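Local coordinates for chitinase (Paenibacillus sp. FPU-7, PDB 5GZT), which probably hydrolyses the beta-1,4 linkages between N-acetylglucosamine units inside chitin and chitodextrin chains, as an endo-acting glycosidase with two family 18 domains, at residues S502-N505 and N506-S509; D511-V514 and K515-N519; V774-N778 and S779-V783; N828-D831 and A832-Y836. All coordinates share one frame; numbering follows the deposited sequence.

Contact 1: S502-N505 and N506-S509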
# COMPACT_ATOMS: atom_id res chain seq x y z
N SER B 502 -19.66 -7.27 -9.62
CA SER B 502 -21.09 -6.99 -9.60
C SER B 502 -21.80 -8.26 -9.99
O SER B 502 -21.70 -8.74 -11.12
CB SER B 502 -21.48 -5.89 -10.62
OG SER B 502 -20.77 -4.72 -10.43
N ALA B 503 -22.60 -8.77 -9.07
CA ALA B 503 -23.31 -9.99 -9.24
C ALA B 503 -24.68 -9.82 -9.84
O ALA B 503 -25.20 -10.76 -10.42
CB ALA B 503 -23.47 -10.65 -7.87
N THR B 504 -25.27 -8.66 -9.63
CA THR B 504 -26.51 -8.26 -10.22
C THR B 504 -26.31 -6.87 -10.84
O THR B 504 -25.35 -6.12 -10.54
CB THR B 504 -27.68 -8.18 -9.16
OG1 THR B 504 -27.31 -7.34 -8.02
CG2 THR B 504 -28.02 -9.54 -8.69
N ASN B 505 -27.26 -6.50 -11.68
CA ASN B 505 -27.06 -5.36 -12.59
C ASN B 505 -26.90 -4.03 -11.94
O ASN B 505 -26.09 -3.22 -12.41
CB ASN B 505 -28.20 -5.30 -13.61
CG ASN B 505 -28.17 -6.45 -14.63
OD1 ASN B 505 -27.14 -7.15 -14.86
ND2 ASN B 505 -29.31 -6.64 -15.25
N ASN B 506 -27.57 -3.80 -10.84
CA ASN B 506 -27.46 -2.53 -10.13
C ASN B 506 -26.45 -2.53 -8.96
O ASN B 506 -26.32 -1.52 -8.22
CB ASN B 506 -28.87 -2.19 -9.64
CG ASN B 506 -29.84 -1.98 -10.82
OD1 ASN B 506 -29.43 -1.49 -11.89
ND2 ASN B 506 -31.10 -2.40 -10.65
N GLN B 507 -25.72 -3.63 -8.78
CA GLN B 507 -24.71 -3.66 -7.72
C GLN B 507 -23.39 -3.15 -8.25
O GLN B 507 -22.75 -3.77 -9.11
CB GLN B 507 -24.52 -5.09 -7.23
CG GLN B 507 -23.65 -5.21 -6.00
CD GLN B 507 -22.74 -6.40 -6.13
OE1 GLN B 507 -23.21 -7.48 -6.36
NE2 GLN B 507 -21.48 -6.17 -6.15
N LEU B 508 -22.90 -2.08 -7.65
CA LEU B 508 -21.58 -1.58 -7.90
C LEU B 508 -20.51 -2.43 -7.21
O LEU B 508 -20.78 -3.06 -6.19
CB LEU B 508 -21.49 -0.14 -7.37
CG LEU B 508 -21.91 1.09 -8.17
CD1 LEU B 508 -22.80 0.76 -9.36
CD2 LEU B 508 -22.41 2.22 -7.28
N SER B 509 -19.28 -2.31 -7.69
CA SER B 509 -18.22 -3.14 -7.27
C SER B 509 -16.90 -2.46 -7.55
O SER B 509 -16.89 -1.39 -8.23
CB SER B 509 -18.33 -4.44 -8.02
OG SER B 509 -18.26 -4.29 -9.44
O HOH W 1 -25.70 -8.33 -5.93
O HOH W 2 -23.29 -2.54 -11.50
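Ser502 OG sits between two partners. It donates to Gln507 O at 2.6 Å, nearly in line with the C=O bond. It accepts from Ser509 OG at 2.7 Å. With OG beside the backbone N (chi1 -56°), the hydroxyl faces both.

The close-packed side is the Gln507 side chain, which is buried. CG stands anti to the backbone N (chi1 -171°) and the chain then bends at chi2, which brings the amide back against Ser502 CA and Ala503 N. OE1 accepts Ala503 N at 3.1 Å, with the N-H almost straight at 169° but coming from above the amide carbonyl plane. NE2 donates to Leu508 O and also to Tyr501 O, which holds the amide at both ends.

Between these residues the chain reverses in a type I beta turn, Thr504 to Gln507, closed by Gln507 N to Thr504 O at 3.1 Å. Ser509 follows as the N-cap of helix 510-519, and its OG takes Ser512 N.

The other side is looser and wet. Thr504, Asn505 and Asn506 are exposed. One water bridges Thr504 OG1 and Gln507 OE1. A second donates to Asn505 O and to Gln507 O, 2.7 Å from the latter.

Contact 2: D511-V514 and K515-N519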
# COMPACT_ATOMS: atom_id res chain seq x y z
N ASP B 511 -14.96 -3.93 -9.64
CA ASP B 511 -14.86 -4.15 -11.10
C ASP B 511 -15.63 -3.03 -11.89
O ASP B 511 -15.07 -2.42 -12.79
CB ASP B 511 -15.43 -5.48 -11.41
CG ASP B 511 -15.28 -5.88 -12.88
OD1 ASP B 511 -14.18 -5.77 -13.44
OD2 ASP B 511 -16.33 -6.34 -13.43
N SER B 512 -16.85 -2.73 -11.50
CA SER B 512 -17.58 -1.64 -12.13
C SER B 512 -16.83 -0.33 -12.05
O SER B 512 -16.81 0.40 -13.05
CB SER B 512 -19.03 -1.51 -11.63
OG SER B 512 -19.09 -0.93 -10.31
N THR B 513 -16.16 -0.06 -10.93
CA THR B 513 -15.43 1.17 -10.78
C THR B 513 -14.17 1.25 -11.62
O THR B 513 -13.86 2.29 -12.26
CB THR B 513 -15.09 1.45 -9.30
OG1 THR B 513 -16.32 1.39 -8.57
CG2 THR B 513 -14.50 2.80 -9.10
N VAL B 514 -13.40 0.18 -11.60
CA VAL B 514 -12.19 0.13 -12.34
C VAL B 514 -12.53 0.24 -13.84
O VAL B 514 -11.80 0.92 -14.56
CB VAL B 514 -11.40 -1.14 -12.07
CG1 VAL B 514 -10.28 -1.32 -13.08
CG2 VAL B 514 -10.82 -1.11 -10.62
N LYS B 515 -13.65 -0.34 -14.26
CA LYS B 515 -14.04 -0.31 -15.67
C LYS B 515 -14.42 1.16 -16.02
O LYS B 515 -14.09 1.62 -17.09
CB LYS B 515 -15.18 -1.24 -15.95
CG LYS B 515 -14.74 -2.68 -16.06
CD LYS B 515 -15.98 -3.60 -16.12
CE LYS B 515 -15.50 -5.00 -16.37
NZ LYS B 515 -16.41 -6.15 -16.19
N LEU B 516 -15.09 1.87 -15.11
CA LEU B 516 -15.45 3.26 -15.31
C LEU B 516 -14.21 4.12 -15.47
O LEU B 516 -14.12 4.94 -16.41
CB LEU B 516 -16.36 3.80 -14.21
CG LEU B 516 -16.60 5.31 -14.10
CD1 LEU B 516 -17.58 5.81 -15.22
CD2 LEU B 516 -17.17 5.62 -12.73
N TYR B 517 -13.25 3.93 -14.61
CA TYR B 517 -12.04 4.70 -14.65
C TYR B 517 -11.21 4.39 -15.92
O TYR B 517 -10.79 5.34 -16.63
CB TYR B 517 -11.20 4.57 -13.36
CG TYR B 517 -11.66 5.51 -12.29
CD1 TYR B 517 -12.88 5.32 -11.65
CD2 TYR B 517 -10.93 6.65 -11.98
CE1 TYR B 517 -13.38 6.25 -10.76
CE2 TYR B 517 -11.41 7.56 -11.10
CZ TYR B 517 -12.62 7.36 -10.48
OH TYR B 517 -13.04 8.29 -9.52
N LEU B 518 -11.02 3.10 -16.23
CA LEU B 518 -10.28 2.73 -17.44
C LEU B 518 -10.98 3.30 -18.71
O LEU B 518 -10.34 3.77 -19.60
CB LEU B 518 -10.14 1.24 -17.58
CG LEU B 518 -9.32 0.43 -16.58
CD1 LEU B 518 -9.52 -1.04 -16.88
CD2 LEU B 518 -7.86 0.75 -16.65
N ASN B 519 -12.29 3.28 -18.71
CA ASN B 519 -13.08 3.82 -19.78
C ASN B 519 -12.98 5.33 -19.96
O ASN B 519 -13.36 5.83 -21.03
CB ASN B 519 -14.56 3.44 -19.57
CG ASN B 519 -14.87 1.98 -20.04
OD1 ASN B 519 -14.07 1.35 -20.75
ND2 ASN B 519 -16.04 1.44 -19.63
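Asp511 and Lys515 form an i to i+4 salt bridge, one helical turn apart. Lys515 NZ meets Asp511 OD2 at 2.8 Å, on the syn side and 22° out of the carboxylate plane. The lysine chain is extended beyond CG and crosses the aspartate at a slant. Its CE lies 3.3 Å from Asp511 OD1, and its CG passes 3.3 Å from Asp511 O. A chi1 of -175° swings the carboxylate away from the Asp511 backbone N, to where the lysine tip arrives.

Two more side-chain pairs follow the same spacing. Val514 and Leu518 make an apolar contact side by side and point the same way, with Val514 CG1 3.9 Å from Leu518 CD1. Thr513 and Tyr517 are also parallel neighbours. Thr513 CG2 touches Tyr517 CD1, and Thr513 O lies in the ring plane, 3.2 Å from CD1 at the ring edge.

The backbone sets these spacings. Successive i to i+4 bonds run from Lys515 N to Asp511 O, at 2.9 Å, through to Leu518 N to Val514 O, where the N-H is nearly straight at 171°.

Further out, Tyr611 OH bonds Asp511 OD1, so both carboxylate oxygens have partners. An alanine in place of Asp511 would probably leave the Lys515 ammonium without its mate and Tyr611 without this acceptor.

Tyr517 OH reaches Gly458 O. In the first family 18 domain, a TIM-barrel fold, helix 510-519 rests on strands 478-481 and 527-532 through Val514 and Tyr517, while Leu516 and Tyr517 also touch helix 461-464.

Contact 3: V774-N778 and S779-V783; sequences VDWTN and SAYKV
Trp776 meets Ser779, Tyr781 and Val783 with its side chain, and Ser779 and Lys782 with its carbonyl. Its CB packs on Tyr836. The five-membered ring follows, and NE1 bonds Pro771 O. The indole lies between two valines. Val774 CG1 is 3.4 Å above one face, over the middle of the fused rings. Val783 CG2 is on the opposite face, in a CH-pi contact 4.2 Å from the centroid of the six-membered ring. At the far edge CZ3 lies 3.3 Å from Tyr781 O, near the ring plane.

That carbonyl oxygen is also taken by Ser779 OG, at 2.6 Å and on a lone pair. A chi1 of 161° puts the hydroxyl there, beside its own carbonyl carbon. OG is also 4.0 Å from Trp776 CZ3. Replacing Ser779 by an alanine is likely to leave Tyr781 O without this donor and to open a small gap beside Trp776 CZ3.

Trp776 O accepts twice. Ser779 N comes from above the carbonyl plane at 3.1 Å, and Lys782 NZ comes in the plane. The lysine also makes a weak bond to Thr777 O. Its very short approach to Ser779 O is doubtful in detail.

This is the compact loop after strand 765-771 of the second family 18 domain, a TIM-barrel fold. It leads on to strand 790-799, the next strand of the barrel.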
# COMPACT_ATOMS: atom_id res chain seq x y z
N VAL B 774 23.17 -28.38 44.32
CA VAL B 774 22.48 -28.17 45.57
C VAL B 774 22.53 -29.49 46.31
O VAL B 774 22.22 -30.53 45.75
CB VAL B 774 21.02 -27.70 45.36
CG1 VAL B 774 20.22 -27.75 46.63
CG2 VAL B 774 20.94 -26.27 44.80
N ASP B 775 22.96 -29.46 47.57
CA ASP B 775 22.93 -30.61 48.46
C ASP B 775 21.55 -30.74 49.04
O ASP B 775 21.25 -30.14 50.10
CB ASP B 775 23.96 -30.38 49.57
CG ASP B 775 24.16 -31.57 50.48
OD1 ASP B 775 23.50 -32.60 50.39
OD2 ASP B 775 25.06 -31.45 51.33
N TRP B 776 20.69 -31.50 48.36
CA TRP B 776 19.27 -31.54 48.69
C TRP B 776 18.99 -32.13 50.07
O TRP B 776 18.11 -31.64 50.78
CB TRP B 776 18.40 -32.23 47.62
CG TRP B 776 18.34 -31.36 46.39
CD1 TRP B 776 19.19 -31.36 45.34
CD2 TRP B 776 17.51 -30.24 46.24
NE1 TRP B 776 18.93 -30.29 44.52
CE2 TRP B 776 17.88 -29.59 45.05
CE3 TRP B 776 16.50 -29.67 47.05
CZ2 TRP B 776 17.24 -28.46 44.61
CZ3 TRP B 776 15.86 -28.55 46.59
CH2 TRP B 776 16.22 -27.98 45.36
N THR B 777 19.71 -33.19 50.42
CA THR B 777 19.58 -33.80 51.75
C THR B 777 19.66 -32.74 52.87
O THR B 777 18.86 -32.80 53.78
CB THR B 777 20.61 -34.91 51.96
OG1 THR B 777 20.50 -35.85 50.90
CG2 THR B 777 20.36 -35.69 53.24
N ASN B 778 20.51 -31.74 52.72
CA ASN B 778 20.67 -30.65 53.71
C ASN B 778 20.08 -29.32 53.40
O ASN B 778 20.38 -28.35 54.10
CB ASN B 778 22.16 -30.46 54.00
CG ASN B 778 22.77 -31.71 54.54
OD1 ASN B 778 22.17 -32.34 55.40
ND2 ASN B 778 23.87 -32.15 53.97
N SER B 779 19.24 -29.25 52.36
CA SER B 779 18.61 -28.01 51.93
C SER B 779 17.32 -27.97 52.75
O SER B 779 16.62 -28.97 52.88
CB SER B 779 18.27 -28.07 50.45
OG SER B 779 17.28 -27.10 50.08
N ALA B 780 17.03 -26.81 53.34
CA ALA B 780 15.84 -26.65 54.12
C ALA B 780 14.63 -26.74 53.18
O ALA B 780 13.65 -27.40 53.50
CB ALA B 780 15.87 -25.30 54.88
N TYR B 781 14.76 -26.19 51.98
CA TYR B 781 13.70 -26.35 50.93
C TYR B 781 13.83 -27.69 50.20
O TYR B 781 14.90 -28.03 49.66
CB TYR B 781 13.82 -25.19 49.96
CG TYR B 781 12.77 -25.20 48.88
CD1 TYR B 781 11.41 -25.22 49.20
CD2 TYR B 781 13.13 -25.20 47.52
CE1 TYR B 781 10.44 -25.23 48.20
CE2 TYR B 781 12.16 -25.20 46.53
CZ TYR B 781 10.82 -25.22 46.86
OH TYR B 781 9.86 -25.23 45.86
N LYS B 782 12.77 -28.49 50.26
CA LYS B 782 12.75 -29.84 49.77
C LYS B 782 11.93 -29.88 48.44
O LYS B 782 11.18 -28.98 48.13
CB LYS B 782 12.09 -30.75 50.75
CG LYS B 782 12.79 -30.98 52.08
CD LYS B 782 14.28 -31.23 51.96
CE LYS B 782 14.87 -31.41 53.36
NZ LYS B 782 16.35 -31.37 53.32
N VAL B 783 12.10 -30.97 47.71
CA VAL B 783 11.39 -31.24 46.47
C VAL B 783 10.10 -31.95 46.84
O VAL B 783 10.13 -32.93 47.58
CB VAL B 783 12.22 -32.13 45.52
CG1 VAL B 783 11.36 -32.60 44.36
CG2 VAL B 783 13.45 -31.37 45.04

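Contact 4: N828-D831 and A832-Y836; sequences NPDD and ANFAY
Phe834 lays one face of its ring over a backbone carbonyl oxygen of its own helix. Asp830 O is 3.2 Å above the ring plane, offset toward the rim and nearest to CG. The same oxygen accepts Phe834 N at 2.8 Å. Phe834 CG lies anti to the carbonyl carbon (chi1 -59°), which folds the ring back over the preceding turn. There Phe834 CZ touches Asp830 CB at 3.9 Å.

The helix begins here. Pro829 is its N-cap residue and the centre of an inverse gamma turn. Pro829 O takes Asn833 N at 2.9 Å. The proline ring and the Asn833 side chain lie alongside each other, pointing the same way, with Pro829 CG 4.0 Å from Asn833 ND2. That amide is used outside the helix: ND2 bonds Val774 O, and OD1 bonds Trp776 N. Tyr793 serves three residues, its OH bonding Asn833 ND2 and Asp830 OD1 and its ring meeting Phe834 edge-to-face.

Before the helix, Asn828 ND2 donates to Asp830 OD2 at 3.1 Å, from above the carboxylate plane. The carboxylate of Asp831 crosses near the Phe834 ring.

Two carboxylates stand in the first turn, where they would probably interact favourably with the helix dipole. The hydrogen bonds named for Asp830 come from neutral groups, while Asp831 OD1 makes a salt bridge to Lys805, whose side chain also touches Asp830.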
# COMPACT_ATOMS: atom_id res chain seq x y z
N ASN B 828 31.07 -32.13 44.74
CA ASN B 828 29.66 -32.05 44.39
C ASN B 828 28.90 -33.25 44.93
O ASN B 828 29.33 -34.39 44.78
CB ASN B 828 29.49 -31.95 42.88
CG ASN B 828 28.15 -31.43 42.53
OD1 ASN B 828 27.88 -30.25 42.68
ND2 ASN B 828 27.26 -32.34 42.17
N PRO B 829 27.80 -32.99 45.63
CA PRO B 829 27.10 -34.00 46.38
C PRO B 829 26.20 -34.94 45.57
O PRO B 829 25.07 -35.14 45.92
CB PRO B 829 26.28 -33.16 47.37
CG PRO B 829 25.96 -31.93 46.61
CD PRO B 829 27.20 -31.66 45.79
N ASP B 830 26.77 -35.63 44.59
CA ASP B 830 25.99 -36.45 43.63
C ASP B 830 25.50 -37.65 44.32
O ASP B 830 24.28 -37.90 44.31
CB ASP B 830 26.82 -36.78 42.38
CG ASP B 830 27.06 -35.58 41.53
OD1 ASP B 830 26.05 -35.00 40.98
OD2 ASP B 830 28.23 -35.16 41.40
N ASP B 831 26.37 -38.39 45.03
CA ASP B 831 25.86 -39.58 45.71
C ASP B 831 24.75 -39.28 46.72
O ASP B 831 23.80 -40.04 46.82
CB ASP B 831 26.96 -40.31 46.48
CG ASP B 831 27.87 -41.14 45.58
OD1 ASP B 831 27.51 -41.55 44.45
OD2 ASP B 831 28.96 -41.46 46.05
N ALA B 832 24.93 -38.24 47.55
CA ALA B 832 23.85 -37.85 48.50
C ALA B 832 22.57 -37.48 47.74
O ALA B 832 21.49 -37.86 48.12
CB ALA B 832 24.28 -36.70 49.39
N ASN B 833 22.72 -36.70 46.68
CA ASN B 833 21.52 -36.38 45.82
C ASN B 833 20.87 -37.60 45.23
O ASN B 833 19.65 -37.64 45.17
CB ASN B 833 21.86 -35.41 44.74
CG ASN B 833 22.03 -34.04 45.28
OD1 ASN B 833 21.43 -33.71 46.31
ND2 ASN B 833 22.74 -33.18 44.54
N PHE B 834 21.63 -38.64 44.87
CA PHE B 834 21.01 -39.78 44.31
C PHE B 834 20.27 -40.54 45.40
O PHE B 834 19.19 -41.12 45.10
CB PHE B 834 22.01 -40.76 43.61
CG PHE B 834 22.84 -40.14 42.46
CD1 PHE B 834 22.32 -39.13 41.63
CD2 PHE B 834 24.12 -40.59 42.19
CE1 PHE B 834 23.08 -38.61 40.62
CE2 PHE B 834 24.88 -40.03 41.19
CZ PHE B 834 24.35 -39.08 40.37
N ALA B 835 20.78 -40.57 46.64
CA ALA B 835 19.98 -41.21 47.70
C ALA B 835 18.75 -40.39 47.98
O ALA B 835 17.68 -40.94 48.23
CB ALA B 835 20.77 -41.36 49.00
N TYR B 836 18.86 -39.08 47.91
CA TYR B 836 17.67 -38.20 48.08
C TYR B 836 16.59 -38.47 47.02
O TYR B 836 15.42 -38.70 47.33
CB TYR B 836 18.06 -36.72 48.06
CG TYR B 836 16.89 -35.77 48.31
CD1 TYR B 836 16.26 -35.70 49.55
CD2 TYR B 836 16.39 -34.96 47.25
CE1 TYR B 836 15.16 -34.81 49.74
CE2 TYR B 836 15.34 -34.09 47.43
CZ TYR B 836 14.70 -34.00 48.66
OH TYR B 836 13.62 -33.12 48.77

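Overall arrangement
From the N terminus, contact 1 comes first, in the loop after strand 478-481. It closes a beta turn and hands the chain to helix 510-519. Contact 2 is the body of that helix, and the two touch where Ser502 packs on Ser512. Both belong to the first family 18 domain. Contact 3 closes a loop after strand 765-771 in the second such domain. Contact 4 starts helix 830-843, and Asn833 and Tyr836 tie it to contact 3. All four follow in series, and none encloses or crosses another. The two pairs lie on opposite sides of the chain's centre, with contacts 1 and 3 about 77 Å apart between centres.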